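Local coordinates for protein major mite allergen Der p 23 (Dermatophagoides pteronyssinus, PDB 4ZCE) that is a major house dust mite allergen bound by human IgE, a peritrophin-like protein that does not bind chitin in vitro, at residues 12-24 with 34-47. Residues are numbered along the deposited sequence; the frame is centred on the assembly and turned at random.
Sequences GYFADPKDPHKFY and KDCPGNTRWNEDEE. With EDO (1,2-ethanediol), chain C.
W42 lies flat against F23 in an offset stack, the six-membered ring of the indole 4.3 Å from the phenyl ring between centroids and the planes only 14° apart. Followed outward from CB, W42 meets K22, F23, A15 and Y13. CB rests 3.6 Å from K22 O; CD2 lies under F23 CB, which sits over the face of the six-membered ring; CE3 and CZ3 run beneath the F23 ring. Toward the pyrrole end CD1 touches A15 CA obliquely at 3.5 Å, on the same side of the indole as F23, while CZ2 and CH2 press on Y13 CB. NE1, at the ring edge, donates in plane to a water that in turn donates to Y13 O, joining the indole to strand 12-15. CG of W42 stands anti to the backbone N (chi1 -178°), which carries the indole across to the three-stranded antiparallel sheet. The opposite face of F23 is taken by K34 CB, 3.4 Å from F23 CZ, and C36 SG lies obliquely beside the ring. This is the compact, disulfide-bonded fold of the peritrophin-A (type-2 chitin-binding) family: C36 is bonded to C49 on strand 48-49, the partner of strand 42-43, and C49 also touches F23 and W42. F23 and K34 form a hydrogen-bonded antiparallel pair that sets the register, and C36 N extends it by donating to H21 O at 2.8 Å. W42 N donates to P20 O, fastening strand 42-43 to the turn D19-K22; P20 O also accepts from a water shared with W42 O. At the surface P20 CG lies over one face of the R41 guanidinium, whose plane is turned 82° from the H21 ring. D19 OD1 accepts from H21 N, closing an Asx turn, and from H21 ND1, which restrains the imidazole. A15 N donates to a third bridging water, which donates to E44 OE2.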
loop_
_atom_site.group_PDB
_atom_site.type_symbol
_atom_site.label_atom_id
_atom_site.label_comp_id
_atom_site.label_asym_id
_atom_site.label_seq_id
_atom_site.Cartn_x
_atom_site.Cartn_y
_atom_site.Cartn_z
ATOM N N GLY A 12 9.055 -3.820 -10.248
ATOM C CA GLY A 12 8.827 -2.432 -9.917
ATOM C C GLY A 12 7.418 -2.142 -9.459
ATOM O O GLY A 12 6.521 -2.986 -9.579
ATOM N N TYR A 13 7.253 -0.937 -8.926
ATOM C CA TYR A 13 5.980 -0.417 -8.460
ATOM C C TYR A 13 5.693 0.829 -9.269
ATOM O O TYR A 13 6.533 1.732 -9.330
ATOM C CB TYR A 13 6.065 -0.032 -6.980
ATOM C CG TYR A 13 6.173 -1.214 -6.052
ATOM C CD1 TYR A 13 7.373 -1.902 -5.912
ATOM C CD2 TYR A 13 5.080 -1.647 -5.322
ATOM C CE1 TYR A 13 7.468 -3.004 -5.068
ATOM C CE2 TYR A 13 5.165 -2.749 -4.476
ATOM C CZ TYR A 13 6.358 -3.416 -4.354
ATOM O OH TYR A 13 6.414 -4.504 -3.509
ATOM N N PHE A 14 4.515 0.878 -9.890
ATOM C CA PHE A 14 4.178 1.941 -10.829
ATOM C C PHE A 14 2.798 2.510 -10.617
ATOM O O PHE A 14 1.857 1.819 -10.240
ATOM C CB PHE A 14 4.301 1.423 -12.259
ATOM C CG PHE A 14 5.654 0.858 -12.556
ATOM C CD1 PHE A 14 6.690 1.689 -12.923
ATOM C CD2 PHE A 14 5.903 -0.494 -12.416
ATOM C CE1 PHE A 14 7.941 1.169 -13.171
ATOM C CE2 PHE A 14 7.149 -1.007 -12.664
ATOM C CZ PHE A 14 8.165 -0.175 -13.034
ATOM N N ALA A 15 2.688 3.802 -10.872
ATOM C CA ALA A 15 1.427 4.489 -10.744
ATOM C C ALA A 15 0.390 3.923 -11.698
ATOM O O ALA A 15 0.718 3.449 -12.793
ATOM C CB ALA A 15 1.620 5.953 -11.017
ATOM N N ASP A 16 -0.863 3.996 -11.264
ATOM C CA ASP A 16 -2.007 3.785 -12.137
ATOM C C ASP A 16 -2.455 5.159 -12.630
ATOM O O ASP A 16 -3.036 5.926 -11.870
ATOM C CB ASP A 16 -3.140 3.091 -11.377
ATOM C CG ASP A 16 -4.355 2.838 -12.243
ATOM O OD1 ASP A 16 -4.406 3.369 -13.373
ATOM O OD2 ASP A 16 -5.271 2.118 -11.796
ATOM N N PRO A 17 -2.207 5.479 -13.914
ATOM C CA PRO A 17 -2.588 6.805 -14.420
ATOM C C PRO A 17 -4.098 7.094 -14.388
ATOM O O PRO A 17 -4.487 8.256 -14.539
ATOM C CB PRO A 17 -2.067 6.795 -15.869
ATOM C CG PRO A 17 -1.782 5.368 -16.188
ATOM C CD PRO A 17 -1.458 4.694 -14.909
ATOM N N LYS A 18 -4.925 6.071 -14.182
ATOM C CA LYS A 18 -6.384 6.239 -14.184
ATOM C C LYS A 18 -6.974 6.471 -12.799
ATOM O O LYS A 18 -8.119 6.913 -12.672
ATOM C CB LYS A 18 -7.066 5.004 -14.764
ATOM C CG LYS A 18 -6.875 4.810 -16.267
ATOM C CD LYS A 18 -7.885 3.814 -16.844
ATOM N N ASP A 19 -6.214 6.140 -11.762
ATOM C CA ASP A 19 -6.734 6.173 -10.403
ATOM C C ASP A 19 -5.597 6.429 -9.410
ATOM O O ASP A 19 -4.690 5.628 -9.306
ATOM C CB ASP A 19 -7.424 4.844 -10.101
ATOM C CG ASP A 19 -8.200 4.858 -8.814
ATOM O OD1 ASP A 19 -7.865 5.642 -7.892
ATOM O OD2 ASP A 19 -9.154 4.053 -8.717
ATOM N N PRO A 20 -5.632 7.560 -8.688
ATOM C CA PRO A 20 -4.544 7.855 -7.750
ATOM C C PRO A 20 -4.541 6.945 -6.522
ATOM O O PRO A 20 -3.607 7.015 -5.725
ATOM C CB PRO A 20 -4.840 9.292 -7.326
ATOM C CG PRO A 20 -6.333 9.399 -7.430
ATOM C CD PRO A 20 -6.696 8.587 -8.632
ATOM N N HIS A 21 -5.575 6.120 -6.371
ATOM C CA HIS A 21 -5.675 5.191 -5.248
ATOM C C HIS A 21 -5.135 3.806 -5.590
ATOM O O HIS A 21 -5.181 2.906 -4.755
ATOM C CB HIS A 21 -7.126 5.038 -4.801
ATOM C CG HIS A 21 -7.801 6.341 -4.522
ATOM N ND1 HIS A 21 -8.688 6.915 -5.404
ATOM C CD2 HIS A 21 -7.698 7.189 -3.471
ATOM C CE1 HIS A 21 -9.113 8.068 -4.902
ATOM N NE2 HIS A 21 -8.521 8.258 -3.739
ATOM N N LYS A 22 -4.654 3.619 -6.818
ATOM C CA LYS A 22 -4.229 2.292 -7.257
ATOM C C LYS A 22 -2.813 2.355 -7.798
ATOM O O LYS A 22 -2.250 3.428 -7.995
ATOM C CB LYS A 22 -5.193 1.739 -8.310
ATOM C CG LYS A 22 -6.627 1.591 -7.783
ATOM C CD LYS A 22 -7.525 0.908 -8.789
ATOM C CE LYS A 22 -8.941 0.775 -8.263
ATOM N NZ LYS A 22 -9.826 0.069 -9.206
ATOM N N PHE A 23 -2.234 1.180 -8.010
ATOM C CA PHE A 23 -0.900 1.071 -8.588
ATOM C C PHE A 23 -0.701 -0.322 -9.161
ATOM O O PHE A 23 -1.563 -1.190 -9.032
ATOM C CB PHE A 23 0.172 1.402 -7.532
ATOM C CG PHE A 23 0.160 0.501 -6.315
ATOM C CD1 PHE A 23 -0.759 0.691 -5.302
ATOM C CD2 PHE A 23 1.084 -0.527 -6.176
ATOM C CE1 PHE A 23 -0.760 -0.128 -4.178
ATOM C CE2 PHE A 23 1.082 -1.336 -5.031
ATOM C CZ PHE A 23 0.166 -1.125 -4.048
ATOM N N TYR A 24 0.436 -0.526 -9.811
ATOM C CA TYR A 24 0.781 -1.805 -10.389
ATOM C C TYR A 24 2.088 -2.321 -9.804
ATOM O O TYR A 24 3.042 -1.570 -9.618
ATOM C CB TYR A 24 0.911 -1.696 -11.912
ATOM C CG TYR A 24 -0.400 -1.426 -12.616
ATOM C CD1 TYR A 24 -0.769 -0.130 -12.951
ATOM C CD2 TYR A 24 -1.264 -2.461 -12.947
ATOM C CE1 TYR A 24 -1.971 0.132 -13.608
ATOM C CE2 TYR A 24 -2.460 -2.211 -13.607
ATOM C CZ TYR A 24 -2.810 -0.911 -13.926
ATOM O OH TYR A 24 -4.011 -0.683 -14.574
ATOM N N LYS A 34 -3.146 -3.197 -7.889
ATOM C CA LYS A 34 -3.352 -3.138 -6.437
ATOM C C LYS A 34 -4.057 -1.861 -5.999
ATOM O O LYS A 34 -4.014 -0.841 -6.688
ATOM C CB LYS A 34 -2.012 -3.194 -5.710
ATOM C CG LYS A 34 -1.281 -4.529 -5.806
ATOM C CD LYS A 34 -2.111 -5.629 -5.194
ATOM C CE LYS A 34 -1.242 -6.761 -4.716
ATOM N NZ LYS A 34 -2.063 -7.900 -4.222
ATOM N N ASP A 35 -4.699 -1.936 -4.830
ATOM C CA ASP A 35 -5.338 -0.787 -4.177
ATOM C C ASP A 35 -4.515 -0.293 -3.006
ATOM O O ASP A 35 -3.983 -1.086 -2.242
ATOM C CB ASP A 35 -6.698 -1.191 -3.617
ATOM C CG ASP A 35 -7.656 -1.643 -4.690
ATOM O OD1 ASP A 35 -8.004 -0.816 -5.545
ATOM O OD2 ASP A 35 -8.077 -2.818 -4.661
ATOM N N CYS A 36 -4.432 1.024 -2.848
ATOM C CA CYS A 36 -3.914 1.594 -1.614
ATOM C C CYS A 36 -4.974 1.465 -0.532
ATOM O O CYS A 36 -6.169 1.496 -0.823
ATOM C CB CYS A 36 -3.569 3.067 -1.789
ATOM S SG CYS A 36 -2.024 3.354 -2.697
ATOM N N PRO A 37 -4.547 1.396 0.738
ATOM C CA PRO A 37 -5.489 1.204 1.850
ATOM C C PRO A 37 -6.075 2.516 2.376
ATOM O O PRO A 37 -5.481 3.575 2.208
ATOM C CB PRO A 37 -4.605 0.589 2.929
ATOM C CG PRO A 37 -3.269 1.211 2.669
ATOM C CD PRO A 37 -3.148 1.293 1.185
ATOM N N GLY A 38 -7.210 2.440 3.060
ATOM C CA GLY A 38 -7.840 3.644 3.586
ATOM C C GLY A 38 -8.129 4.623 2.468
ATOM O O GLY A 38 -8.609 4.228 1.406
ATOM N N ASN A 39 -7.848 5.896 2.707
ATOM C CA ASN A 39 -7.985 6.900 1.655
ATOM C C ASN A 39 -6.629 7.308 1.109
ATOM O O ASN A 39 -6.500 8.371 0.494
ATOM C CB ASN A 39 -8.715 8.144 2.176
ATOM C CG ASN A 39 -10.182 7.887 2.459
ATOM O OD1 ASN A 39 -10.773 6.922 1.960
ATOM N ND2 ASN A 39 -10.788 8.769 3.257
ATOM N N THR A 40 -5.610 6.488 1.344
ATOM C CA THR A 40 -4.283 6.853 0.869
ATOM C C THR A 40 -4.201 6.810 -0.644
ATOM O O THR A 40 -5.033 6.195 -1.315
ATOM C CB THR A 40 -3.139 5.992 1.488
ATOM O OG1 THR A 40 -3.257 4.624 1.077
ATOM C CG2 THR A 40 -3.174 6.078 3.004
ATOM N N ARG A 41 -3.160 7.465 -1.161
ATOM C CA ARG A 41 -2.946 7.622 -2.592
ATOM C C ARG A 41 -1.520 7.224 -2.945
ATOM O O ARG A 41 -0.612 7.349 -2.128
ATOM C CB ARG A 41 -3.206 9.077 -3.005
ATOM C CG ARG A 41 -4.682 9.437 -3.097
ATOM C CD ARG A 41 -4.906 10.901 -3.470
ATOM N NE ARG A 41 -6.335 11.216 -3.549
ATOM C CZ ARG A 41 -6.877 12.087 -4.400
ATOM N NH1 ARG A 41 -6.122 12.749 -5.270
ATOM N NH2 ARG A 41 -8.186 12.283 -4.388
ATOM N N TRP A 42 -1.326 6.752 -4.176
ATOM C CA TRP A 42 -0.027 6.262 -4.605
ATOM C C TRP A 42 0.938 7.415 -4.708
ATOM O O TRP A 42 0.604 8.460 -5.269
ATOM C CB TRP A 42 -0.121 5.569 -5.957
ATOM C CG TRP A 42 1.189 5.036 -6.366
ATOM C CD1 TRP A 42 1.968 5.470 -7.390
ATOM C CD2 TRP A 42 1.922 3.991 -5.717
ATOM N NE1 TRP A 42 3.140 4.751 -7.434
ATOM C CE2 TRP A 42 3.130 3.829 -6.421
ATOM C CE3 TRP A 42 1.663 3.167 -4.620
ATOM C CZ2 TRP A 42 4.074 2.888 -6.058
ATOM C CZ3 TRP A 42 2.594 2.231 -4.270
ATOM C CH2 TRP A 42 3.787 2.091 -4.990
ATOM N N ASN A 43 2.117 7.223 -4.135
ATOM C CA ASN A 43 3.191 8.212 -4.118
ATOM C C ASN A 43 4.347 7.641 -4.938
ATOM O O ASN A 43 5.092 6.776 -4.472
ATOM C CB ASN A 43 3.580 8.478 -2.653
ATOM C CG ASN A 43 4.792 9.397 -2.496
ATOM O OD1 ASN A 43 5.522 9.675 -3.442
ATOM N ND2 ASN A 43 5.019 9.850 -1.273
ATOM N N GLU A 44 4.456 8.089 -6.187
ATOM C CA GLU A 44 5.439 7.558 -7.133
ATOM C C GLU A 44 6.863 7.696 -6.621
ATOM O O GLU A 44 7.692 6.796 -6.777
ATOM C CB GLU A 44 5.338 8.332 -8.451
ATOM C CG GLU A 44 4.077 8.052 -9.216
ATOM C CD GLU A 44 4.100 8.615 -10.629
ATOM O OE1 GLU A 44 3.258 9.491 -10.923
ATOM O OE2 GLU A 44 4.940 8.166 -11.443
ATOM N N ASP A 45 7.142 8.848 -6.031
ATOM C CA ASP A 45 8.505 9.173 -5.645
ATOM C C ASP A 45 8.996 8.202 -4.585
ATOM O O ASP A 45 10.183 7.863 -4.536
ATOM C CB ASP A 45 8.570 10.592 -5.099
ATOM C CG ASP A 45 8.503 11.654 -6.190
ATOM O OD1 ASP A 45 8.616 11.295 -7.377
ATOM O OD2 ASP A 45 8.348 12.848 -5.849
ATOM N N GLU A 46 8.076 7.746 -3.744
ATOM C CA GLU A 46 8.435 6.894 -2.616
ATOM C C GLU A 46 7.992 5.458 -2.750
ATOM O O GLU A 46 8.237 4.648 -1.852
ATOM C CB GLU A 46 7.901 7.519 -1.347
ATOM C CG GLU A 46 8.474 8.901 -1.197
ATOM C CD GLU A 46 8.306 9.472 0.177
ATOM O OE1 GLU A 46 8.767 8.832 1.145
ATOM O OE2 GLU A 46 7.723 10.572 0.282
ATOM N N GLU A 47 7.373 5.142 -3.883
ATOM C CA GLU A 47 6.949 3.786 -4.167
ATOM C C GLU A 47 6.184 3.248 -2.980
ATOM O O GLU A 47 6.426 2.147 -2.493
ATOM C CB GLU A 47 8.149 2.913 -4.541
ATOM C CG GLU A 47 8.710 3.321 -5.893
ATOM C CD GLU A 47 9.718 2.350 -6.472
ATOM O OE1 GLU A 47 10.151 1.426 -5.756
ATOM O OE2 GLU A 47 10.070 2.519 -7.662
HETATM C C1 EDO C . -7.737 -2.836 -8.369
HETATM O O1 EDO C . -8.332 -2.480 -9.604
HETATM C C2 EDO C . -8.921 -3.278 -7.559
HETATM O O2 EDO C . -8.522 -4.475 -6.930
HETATM O O HOH W 1 5.655 4.420 -8.766
HETATM O O HOH W 2 5.016 5.342 -12.074
HETATM O O HOH W 3 -1.620 9.295 -6.538
#